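Local coordinates for protein adenylosuccinate lyase (Francisella tularensis subsp. tularensis SCHU S4, PDB 4EEI) that probably catalyses the cleavage of adenylosuccinate to AMP and fumarate, and probably also the release of fumarate from the succinylated aminoimidazole carboxamide ribotide of purine biosynthesis, at residues S11-D16 against S103-D108; E25-I30 against F87-V92; L176-S181 against D200-P205. All blocks are in the same frame, centred on the assembly; numbering follows the deposited sequence.

Contact 1: S11-D16 against S103-D108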
loop_
_atom_site.group_PDB
_atom_site.type_symbol
_atom_site.label_atom_id
_atom_site.label_comp_id
_atom_site.label_asym_id
_atom_site.label_seq_id
_atom_site.Cartn_x
_atom_site.Cartn_y
_atom_site.Cartn_z
ATOM N N SER B 11 -20.713 8.685 -13.103
ATOM C CA SER B 11 -20.987 9.461 -11.901
ATOM C C SER B 11 -22.493 9.485 -11.601
ATOM O O SER B 11 -22.894 9.587 -10.444
ATOM C CB SER B 11 -20.398 10.869 -11.999
ATOM O OG SER B 11 -20.906 11.544 -13.115
ATOM N N LYS B 12 -23.307 9.363 -12.645
ATOM C CA LYS B 12 -24.757 9.332 -12.491
ATOM C C LYS B 12 -25.185 8.123 -11.668
ATOM O O LYS B 12 -26.088 8.212 -10.839
ATOM C CB LYS B 12 -25.443 9.305 -13.858
ATOM C CG LYS B 12 -26.960 9.355 -13.789
ATOM C CD LYS B 12 -27.572 9.496 -15.173
ATOM C CE LYS B 12 -29.089 9.551 -15.104
ATOM N NZ LYS B 12 -29.684 8.204 -14.890
ATOM N N ILE B 13 -24.510 6.999 -11.877
ATOM C CA ILE B 13 -24.824 5.782 -11.143
ATOM C C ILE B 13 -24.600 5.989 -9.649
ATOM O O ILE B 13 -25.374 5.508 -8.822
ATOM C CB ILE B 13 -23.966 4.597 -11.623
ATOM C CG1 ILE B 13 -24.402 4.152 -13.021
ATOM C CG2 ILE B 13 -24.053 3.440 -10.641
ATOM C CD1 ILE B 13 -23.368 3.321 -13.748
ATOM N N TRP B 14 -23.529 6.699 -9.311
ATOM C CA TRP B 14 -23.171 6.941 -7.924
ATOM C C TRP B 14 -23.740 8.210 -7.341
ATOM O O TRP B 14 -23.526 8.511 -6.147
ATOM C CB TRP B 14 -21.658 6.885 -7.757
ATOM C CG TRP B 14 -21.098 5.545 -8.165
ATOM C CD1 TRP B 14 -20.585 5.179 -9.406
ATOM C CD2 TRP B 14 -21.007 4.329 -7.344
ATOM N NE1 TRP B 14 -20.185 3.868 -9.403
ATOM C CE2 TRP B 14 -20.410 3.301 -8.199
ATOM C CE3 TRP B 14 -21.340 4.007 -6.038
ATOM C CZ2 TRP B 14 -20.168 2.019 -7.742
ATOM C CZ3 TRP B 14 -21.090 2.708 -5.590
ATOM C CH2 TRP B 14 -20.520 1.740 -6.424
ATOM N N ALA B 15 -24.467 8.969 -8.155
ATOM C CA ALA B 15 -25.113 10.198 -7.700
ATOM C C ALA B 15 -26.251 9.884 -6.730
ATOM O O ALA B 15 -26.855 8.814 -6.808
ATOM C CB ALA B 15 -25.628 11.000 -8.884
ATOM N N ASP B 16 -26.535 10.801 -5.808
ATOM C CA ASP B 16 -27.558 10.542 -4.795
ATOM C C ASP B 16 -28.868 10.030 -5.394
ATOM O O ASP B 16 -29.521 9.166 -4.815
ATOM C CB ASP B 16 -27.837 11.797 -3.954
ATOM C CG ASP B 16 -26.785 12.041 -2.885
ATOM O OD1 ASP B 16 -25.908 11.178 -2.669
ATOM O OD2 ASP B 16 -26.856 13.108 -2.241
ATOM N N SER B 103 -24.851 -3.378 -4.403
ATOM C CA SER B 103 -24.532 -4.413 -5.388
ATOM C C SER B 103 -25.097 -4.068 -6.748
ATOM O O SER B 103 -24.486 -4.382 -7.769
ATOM C CB SER B 103 -25.056 -5.778 -4.952
ATOM O OG SER B 103 -24.331 -6.243 -3.833
ATOM N N LEU B 104 -26.275 -3.445 -6.765
ATOM C CA LEU B 104 -26.889 -3.048 -8.027
ATOM C C LEU B 104 -26.079 -1.931 -8.698
ATOM O O LEU B 104 -25.898 -1.935 -9.918
ATOM C CB LEU B 104 -28.345 -2.616 -7.825
ATOM C CG LEU B 104 -29.305 -3.573 -7.111
ATOM C CD1 LEU B 104 -30.713 -3.010 -7.097
ATOM C CD2 LEU B 104 -29.298 -4.949 -7.760
ATOM N N GLN B 105 -25.589 -0.979 -7.907
ATOM C CA GLN B 105 -24.723 0.069 -8.449
ATOM C C GLN B 105 -23.418 -0.510 -8.981
ATOM O O GLN B 105 -22.949 -0.116 -10.051
ATOM C CB GLN B 105 -24.413 1.124 -7.382
ATOM C CG GLN B 105 -25.590 2.008 -7.021
ATOM C CD GLN B 105 -25.278 2.903 -5.849
ATOM O OE1 GLN B 105 -25.137 2.432 -4.718
ATOM N NE2 GLN B 105 -25.131 4.200 -6.113
ATOM N N ILE B 106 -22.825 -1.435 -8.235
ATOM C CA ILE B 106 -21.579 -2.056 -8.678
ATOM C C ILE B 106 -21.814 -2.860 -9.966
ATOM O O ILE B 106 -21.008 -2.833 -10.891
ATOM C CB ILE B 106 -20.968 -2.952 -7.582
ATOM C CG1 ILE B 106 -20.525 -2.104 -6.383
ATOM C CG2 ILE B 106 -19.780 -3.719 -8.132
ATOM C CD1 ILE B 106 -20.088 -2.945 -5.152
ATOM N N ARG B 107 -22.935 -3.566 -10.024
ATOM C CA ARG B 107 -23.280 -4.348 -11.205
ATOM C C ARG B 107 -23.375 -3.476 -12.448
ATOM O O ARG B 107 -22.835 -3.809 -13.517
ATOM C CB ARG B 107 -24.608 -5.073 -10.947
ATOM C CG ARG B 107 -25.214 -5.767 -12.136
ATOM C CD ARG B 107 -26.511 -5.073 -12.484
ATOM N NE ARG B 107 -27.680 -5.701 -11.897
ATOM C CZ ARG B 107 -28.805 -5.059 -11.590
ATOM N NH1 ARG B 107 -28.916 -3.751 -11.777
ATOM N NH2 ARG B 107 -29.815 -5.727 -11.067
ATOM N N ASP B 108 -24.051 -2.344 -12.322
ATOM C CA ASP B 108 -24.229 -1.489 -13.481
ATOM C C ASP B 108 -22.925 -0.801 -13.876
ATOM O O ASP B 108 -22.689 -0.522 -15.054
ATOM C CB ASP B 108 -25.362 -0.494 -13.230
ATOM C CG ASP B 108 -26.712 -1.187 -13.094
ATOM O OD1 ASP B 108 -26.864 -2.299 -13.652
ATOM O OD2 ASP B 108 -27.612 -0.624 -12.430
HETATM O O HOH W 1 -23.883 6.203 -4.258
#
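Gln105 lies across the indole of Trp14 and ends on the main chain of Ile13, and the close packing of the contact gathers round this one side chain. Its CB sits over a face of the six-membered ring, 4.2 Å from the centroid and 15° off the ring normal, a CH-pi contact. Ile13 CG2 is above the same plane, offset toward the rim, and meets Gln105 CB at 4.0 Å. A chi2 of 173° carries CD of Gln105 outward from its helix, and from there NE2 bonds Ile13 O at 3.0 Å and almost straight, at 170° about the hydrogen. The oxygen lies in the amide plane, whereas the donor is tilted from the carbonyl plane. Asn18 gives Ile13 O a second hydrogen bond.

The helix that supplies Gln105, 94-131, is one of the long helices of the bundle that defines the fumarase/aspartase superfamily. Helix 8-14 is laid on its flank, just before Ala15, the N-cap of helix 16-33. A glutamine suits the junction because its methylenes pack on the indole while its amide binds the turning backbone. At the ring edge, Trp14 CH2 meets Ile106 CG1 at 3.8 Å, and Leu313 and Pro314 of helix 304-333 also pack on the indole.

Away from the indole the fit slackens. Ile13 CD1 approaches Asp108 only at 4.1 Å, from its carbonyl O, and the carboxylate of Asp108, a partly exposed residue, turns instead to Arg107, whose NH1 forms a salt bridge with OD1 at 3.1 Å. Where a water enters the contact, it accepts a bond from Gln105 NE2 and donates one to Trp14 O, 3.0 Å from that oxygen, linking the amide to the chain just beyond Ile13.

Contact 2: E25-I30 against F87-V92; sequences EVELAI and FFHFGV
Glu27 and His89 meet through a short hydrogen bond, ND1 donating to OE2 at 2.5 Å with an angle of 166° at the hydrogen. OE2 receives it through its syn lone pair, close to the plane of the imidazole, although the carboxylate and ring planes are turned 56° apart. The other oxygen, OE1, is held by a water at 2.7 Å. That water also donates to Glu27 O and accepts from His89 N, so it ties helix and loop together at both backbone and side chain.

Glutamate fits here because it has a flexible stem as well as a carboxylate. The chain bends at chi2 (-83°), which puts CD beside His89, while CB packs 3.7 Å from Phe88 CZ. OE1 lies over a face of the phenyl ring, and Leu28 CD2 approaches the ring edge, 4.2 Å from CE1. This His-carboxylate pair fastens helix 16-33 to the loop that precedes helix 94-131, next to the substrate site: the side chain of His89 is about 5 Å from a bound succinic acid and about 4 Å from that of Ser94, a binding residue for succinate.

Next come the residues that hold this pair in place. Val92 CG2 sits 3.5 Å above the centre of the imidazole, and CG1 of the same valine touches Ile30 CG2 at 4.1 Å, a branched residue thus serving both ring and helix. Phe72 and Cys73 of helix 68-77 and Ile97 of helix 94-131 pack on Glu27. Gly91 accepts a positive phi, which favours glycine, at the bend between Phe90 and Val92. Farther out, its N is hydrogen-bonded to NE2 of His358 of the second subunit, and the His358 ring meets that of Phe90 edge to face.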
loop_
_atom_site.group_PDB
_atom_site.type_symbol
_atom_site.label_atom_id
_atom_site.label_comp_id
_atom_site.label_asym_id
_atom_site.label_seq_id
_atom_site.Cartn_x
_atom_site.Cartn_y
_atom_site.Cartn_z
ATOM N N GLU B 25 -35.696 0.225 -5.154
ATOM C CA GLU B 25 -35.913 -1.035 -5.861
ATOM C C GLU B 25 -35.725 -2.226 -4.919
ATOM O O GLU B 25 -36.497 -3.190 -4.950
ATOM C CB GLU B 25 -34.965 -1.154 -7.062
ATOM C CG GLU B 25 -35.167 -2.444 -7.858
ATOM C CD GLU B 25 -34.179 -2.613 -9.011
ATOM O OE1 GLU B 25 -33.472 -1.640 -9.356
ATOM O OE2 GLU B 25 -34.111 -3.732 -9.568
ATOM N N VAL B 26 -34.698 -2.153 -4.076
ATOM C CA VAL B 26 -34.446 -3.185 -3.072
ATOM C C VAL B 26 -35.549 -3.263 -2.012
ATOM O O VAL B 26 -35.995 -4.364 -1.653
ATOM C CB VAL B 26 -33.064 -2.976 -2.427
ATOM C CG1 VAL B 26 -32.818 -3.996 -1.339
ATOM C CG2 VAL B 26 -31.991 -3.070 -3.495
ATOM N N GLU B 27 -35.991 -2.111 -1.509
ATOM C CA GLU B 27 -37.098 -2.080 -0.548
ATOM C C GLU B 27 -38.355 -2.718 -1.138
ATOM O O GLU B 27 -39.103 -3.408 -0.442
ATOM C CB GLU B 27 -37.438 -0.638 -0.139
ATOM C CG GLU B 27 -36.392 0.079 0.717
ATOM C CD GLU B 27 -36.498 -0.245 2.207
ATOM O OE1 GLU B 27 -37.205 -1.213 2.579
ATOM O OE2 GLU B 27 -35.868 0.478 3.015
ATOM N N LEU B 28 -38.593 -2.485 -2.422
ATOM C CA LEU B 28 -39.823 -2.965 -3.043
ATOM C C LEU B 28 -39.715 -4.440 -3.387
ATOM O O LEU B 28 -40.722 -5.134 -3.487
ATOM C CB LEU B 28 -40.155 -2.141 -4.288
ATOM C CG LEU B 28 -40.505 -0.690 -3.986
ATOM C CD1 LEU B 28 -40.794 0.073 -5.270
ATOM C CD2 LEU B 28 -41.698 -0.645 -3.039
ATOM N N ALA B 29 -38.488 -4.919 -3.571
ATOM C CA ALA B 29 -38.274 -6.347 -3.811
ATOM C C ALA B 29 -38.663 -7.178 -2.586
ATOM O O ALA B 29 -39.396 -8.170 -2.703
ATOM C CB ALA B 29 -36.832 -6.618 -4.213
ATOM N N ILE B 30 -38.176 -6.786 -1.409
ATOM C CA ILE B 30 -38.541 -7.509 -0.194
ATOM C C ILE B 30 -40.019 -7.274 0.150
ATOM O O ILE B 30 -40.710 -8.179 0.622
ATOM C CB ILE B 30 -37.603 -7.168 0.997
ATOM C CG1 ILE B 30 -37.912 -8.069 2.195
ATOM C CG2 ILE B 30 -37.707 -5.697 1.388
ATOM C CD1 ILE B 30 -37.751 -9.544 1.887
ATOM N N PHE B 87 -45.966 -1.386 5.723
ATOM C CA PHE B 87 -44.999 -2.473 5.709
ATOM C C PHE B 87 -43.724 -2.095 4.971
ATOM O O PHE B 87 -42.877 -2.945 4.702
ATOM C CB PHE B 87 -45.625 -3.743 5.129
ATOM C CG PHE B 87 -46.660 -4.364 6.028
ATOM C CD1 PHE B 87 -48.010 -4.308 5.706
ATOM C CD2 PHE B 87 -46.283 -4.981 7.206
ATOM C CE1 PHE B 87 -48.961 -4.874 6.537
ATOM C CE2 PHE B 87 -47.225 -5.548 8.040
ATOM C CZ PHE B 87 -48.567 -5.495 7.708
ATOM N N PHE B 88 -43.583 -0.812 4.655
ATOM C CA PHE B 88 -42.354 -0.340 4.038
ATOM C C PHE B 88 -41.222 -0.514 5.045
ATOM O O PHE B 88 -41.355 -0.140 6.214
ATOM C CB PHE B 88 -42.475 1.120 3.600
ATOM C CG PHE B 88 -41.418 1.543 2.617
ATOM C CD1 PHE B 88 -41.521 1.192 1.278
ATOM C CD2 PHE B 88 -40.311 2.277 3.033
ATOM C CE1 PHE B 88 -40.547 1.575 0.360
ATOM C CE2 PHE B 88 -39.332 2.665 2.123
ATOM C CZ PHE B 88 -39.449 2.311 0.785
ATOM N N HIS B 89 -40.130 -1.121 4.592
ATOM C CA HIS B 89 -38.969 -1.373 5.445
ATOM C C HIS B 89 -39.338 -2.217 6.669
ATOM O O HIS B 89 -39.066 -1.844 7.809
ATOM C CB HIS B 89 -38.330 -0.050 5.870
ATOM C CG HIS B 89 -36.917 -0.185 6.340
ATOM N ND1 HIS B 89 -35.841 -0.155 5.479
ATOM C CD2 HIS B 89 -36.402 -0.351 7.581
ATOM C CE1 HIS B 89 -34.722 -0.296 6.171
ATOM N NE2 HIS B 89 -35.037 -0.418 7.448
ATOM N N PHE B 90 -39.964 -3.359 6.423
ATOM C CA PHE B 90 -40.416 -4.219 7.497
ATOM C C PHE B 90 -39.462 -5.401 7.623
ATOM O O PHE B 90 -39.146 -6.050 6.625
ATOM C CB PHE B 90 -41.837 -4.693 7.188
ATOM C CG PHE B 90 -42.459 -5.521 8.266
ATOM C CD1 PHE B 90 -42.380 -6.905 8.223
ATOM C CD2 PHE B 90 -43.153 -4.923 9.305
ATOM C CE1 PHE B 90 -42.970 -7.676 9.203
ATOM C CE2 PHE B 90 -43.745 -5.692 10.297
ATOM C CZ PHE B 90 -43.651 -7.074 10.246
ATOM N N GLY B 91 -38.977 -5.656 8.835
ATOM C CA GLY B 91 -38.151 -6.827 9.094
ATOM C C GLY B 91 -36.683 -6.690 8.709
ATOM O O GLY B 91 -35.817 -7.334 9.311
ATOM N N VAL B 92 -36.399 -5.861 7.712
ATOM C CA VAL B 92 -35.020 -5.656 7.266
ATOM C C VAL B 92 -34.237 -4.783 8.233
ATOM O O VAL B 92 -34.823 -4.030 9.014
ATOM C CB VAL B 92 -34.963 -4.986 5.883
ATOM C CG1 VAL B 92 -35.378 -5.956 4.797
ATOM C CG2 VAL B 92 -35.843 -3.734 5.850
HETATM O O HOH W 2 -39.584 -2.533 2.228
#

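Contact 3: L176-S181 against D200-P205. With EDO (1,2-ethanediol), chain C.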
loop_
_atom_site.group_PDB
_atom_site.type_symbol
_atom_site.label_atom_id
_atom_site.label_comp_id
_atom_site.label_asym_id
_atom_site.label_seq_id
_atom_site.Cartn_x
_atom_site.Cartn_y
_atom_site.Cartn_z
ATOM N N LEU B 176 -21.248 -10.832 -7.012
ATOM C CA LEU B 176 -22.151 -9.928 -6.305
ATOM C C LEU B 176 -23.333 -10.688 -5.720
ATOM O O LEU B 176 -23.811 -11.646 -6.316
ATOM C CB LEU B 176 -22.674 -8.852 -7.256
ATOM C CG LEU B 176 -21.631 -7.878 -7.796
ATOM C CD1 LEU B 176 -22.297 -6.831 -8.667
ATOM C CD2 LEU B 176 -20.894 -7.231 -6.642
ATOM N N THR B 177 -23.807 -10.244 -4.561
ATOM C CA THR B 177 -24.915 -10.896 -3.879
ATOM C C THR B 177 -25.841 -9.842 -3.289
ATOM O O THR B 177 -25.518 -8.652 -3.287
ATOM C CB THR B 177 -24.406 -11.737 -2.684
ATOM O OG1 THR B 177 -23.617 -10.900 -1.824
ATOM C CG2 THR B 177 -23.566 -12.942 -3.150
ATOM N N VAL B 178 -26.975 -10.290 -2.760
ATOM C CA VAL B 178 -27.827 -9.425 -1.958
ATOM C C VAL B 178 -28.134 -10.117 -0.632
ATOM O O VAL B 178 -27.852 -11.313 -0.464
ATOM C CB VAL B 178 -29.127 -9.070 -2.700
ATOM C CG1 VAL B 178 -28.813 -8.265 -3.963
ATOM C CG2 VAL B 178 -29.883 -10.342 -3.048
ATOM N N GLN B 179 -28.696 -9.376 0.319
ATOM C CA GLN B 179 -29.073 -9.967 1.597
ATOM C C GLN B 179 -30.387 -9.389 2.087
ATOM O O GLN B 179 -30.650 -8.198 1.928
ATOM C CB GLN B 179 -27.984 -9.732 2.658
ATOM C CG GLN B 179 -27.686 -8.242 2.914
ATOM C CD GLN B 179 -27.225 -7.959 4.339
ATOM O OE1 GLN B 179 -27.287 -8.827 5.207
ATOM N NE2 GLN B 179 -26.767 -6.735 4.583
ATOM N N PHE B 180 -31.217 -10.238 2.682
ATOM C CA PHE B 180 -32.365 -9.761 3.436
ATOM C C PHE B 180 -32.456 -10.627 4.686
ATOM O O PHE B 180 -33.356 -11.458 4.821
ATOM C CB PHE B 180 -33.648 -9.853 2.601
ATOM C CG PHE B 180 -33.612 -9.037 1.332
ATOM C CD1 PHE B 180 -34.032 -7.714 1.333
ATOM C CD2 PHE B 180 -33.174 -9.599 0.139
ATOM C CE1 PHE B 180 -34.007 -6.955 0.168
ATOM C CE2 PHE B 180 -33.146 -8.844 -1.047
ATOM C CZ PHE B 180 -33.561 -7.524 -1.026
ATOM N N SER B 181 -31.499 -10.440 5.593
ATOM C CA SER B 181 -31.330 -11.346 6.723
ATOM C C SER B 181 -31.617 -10.692 8.077
ATOM O O SER B 181 -31.576 -11.350 9.111
ATOM C CB SER B 181 -29.918 -11.942 6.708
ATOM O OG SER B 181 -28.927 -10.932 6.638
ATOM N N ASP B 200 -34.513 -13.103 -6.107
ATOM C CA ASP B 200 -34.901 -13.513 -7.459
ATOM C C ASP B 200 -35.507 -12.352 -8.254
ATOM O O ASP B 200 -35.309 -12.240 -9.466
ATOM C CB ASP B 200 -35.893 -14.680 -7.418
ATOM C CG ASP B 200 -35.232 -16.006 -7.070
ATOM O OD1 ASP B 200 -33.984 -16.094 -7.113
ATOM O OD2 ASP B 200 -35.974 -16.967 -6.764
ATOM N N ILE B 201 -36.249 -11.490 -7.567
ATOM C CA ILE B 201 -36.786 -10.289 -8.207
ATOM C C ILE B 201 -35.646 -9.371 -8.658
ATOM O O ILE B 201 -35.696 -8.781 -9.740
ATOM C CB ILE B 201 -37.771 -9.549 -7.271
ATOM C CG1 ILE B 201 -39.091 -10.323 -7.182
ATOM C CG2 ILE B 201 -38.050 -8.140 -7.772
ATOM C CD1 ILE B 201 -39.962 -9.916 -6.014
ATOM N N LEU B 202 -34.602 -9.273 -7.844
ATOM C CA LEU B 202 -33.472 -8.404 -8.161
ATOM C C LEU B 202 -32.531 -9.015 -9.194
ATOM O O LEU B 202 -31.838 -8.286 -9.917
ATOM C CB LEU B 202 -32.698 -8.046 -6.892
ATOM C CG LEU B 202 -33.460 -7.185 -5.888
ATOM C CD1 LEU B 202 -32.588 -6.894 -4.653
ATOM C CD2 LEU B 202 -33.930 -5.886 -6.558
ATOM N N GLY B 203 -32.493 -10.345 -9.262
ATOM C CA GLY B 203 -31.641 -11.030 -10.223
ATOM C C GLY B 203 -30.215 -11.249 -9.729
ATOM O O GLY B 203 -29.276 -11.284 -10.525
ATOM N N LEU B 204 -30.050 -11.383 -8.415
ATOM C CA LEU B 204 -28.746 -11.675 -7.822
ATOM C C LEU B 204 -28.885 -12.798 -6.791
ATOM O O LEU B 204 -29.948 -12.966 -6.198
ATOM C CB LEU B 204 -28.145 -10.426 -7.159
ATOM C CG LEU B 204 -27.579 -9.355 -8.095
ATOM C CD1 LEU B 204 -26.941 -8.220 -7.300
ATOM C CD2 LEU B 204 -26.568 -9.968 -9.053
ATOM N N PRO B 205 -27.809 -13.571 -6.572
ATOM C CA PRO B 205 -27.862 -14.666 -5.597
ATOM C C PRO B 205 -27.788 -14.151 -4.158
ATOM O O PRO B 205 -27.323 -13.034 -3.919
ATOM C CB PRO B 205 -26.612 -15.486 -5.921
ATOM C CG PRO B 205 -25.654 -14.497 -6.514
ATOM C CD PRO B 205 -26.517 -13.520 -7.281
HETATM C C1 EDO C . -23.955 -12.764 -9.473
HETATM O O1 EDO C . -23.147 -13.466 -8.518
HETATM C C2 EDO C . -24.817 -13.733 -10.280
HETATM O O2 EDO C . -25.842 -13.021 -10.988
#
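The ring of Phe180 meets Leu202 at its edge: CD1 of the leucine lies in the ring plane, 3.8 Å from CZ, while Val26 and Ile30 of helix 16-33 and Ala198 pack on the same side chain. Here an extended interhelix connection of the helical fumarase/aspartase fold, 176-181, packs on the C-terminal end of helix 192-202 and the glycine turn after it. Gly203 makes that turn possible, leaving helical geometry with positive phi (86°), at backbone angles where a CB would be pressed against the carbonyl oxygen of Leu202. The puckered pyrrolidine of Pro205 is at the other end of the contact, its CG 3.4 Å from Leu176 O.

One main-chain hydrogen bond joins the two segments, Val178 N to Pro205 O at 3.0 Å. Alongside this bond aliphatic side chains pack: Val178 CG1 touches Leu204 CD1 at 3.8 Å, the two side chains crossing at about a right angle, and reaches Leu202 CD1 at 4.1 Å. Beside Pro205, a 1,2-ethanediol, probably from the crystallisation liquor, donates from O1 to Leu176 O at 2.9 Å.

In the fold
Helix 94-131 and helix 16-33 connect the three contacts. Contact 2 is nested within the chain loop closed by contact 1, their centres 19 Å apart, and Leu104 CD1 packs 3.8 Å from Val26 CG2. Contact 3 follows both in sequence yet lies close to each: Ser103 OG is 2.7 Å from Thr177 O, a probable hydrogen bond, and Phe180 CE1 is 3.5 Å from Val26 CG1. Of the three, contact 2 lies closest to the substrate site, with His89 about 8 Å from a bound AMP by its side chain; that of Gln105 in contact 1 is about 12 Å from AMP, and that of Phe180 in contact 3 about 12 Å from succinic acid.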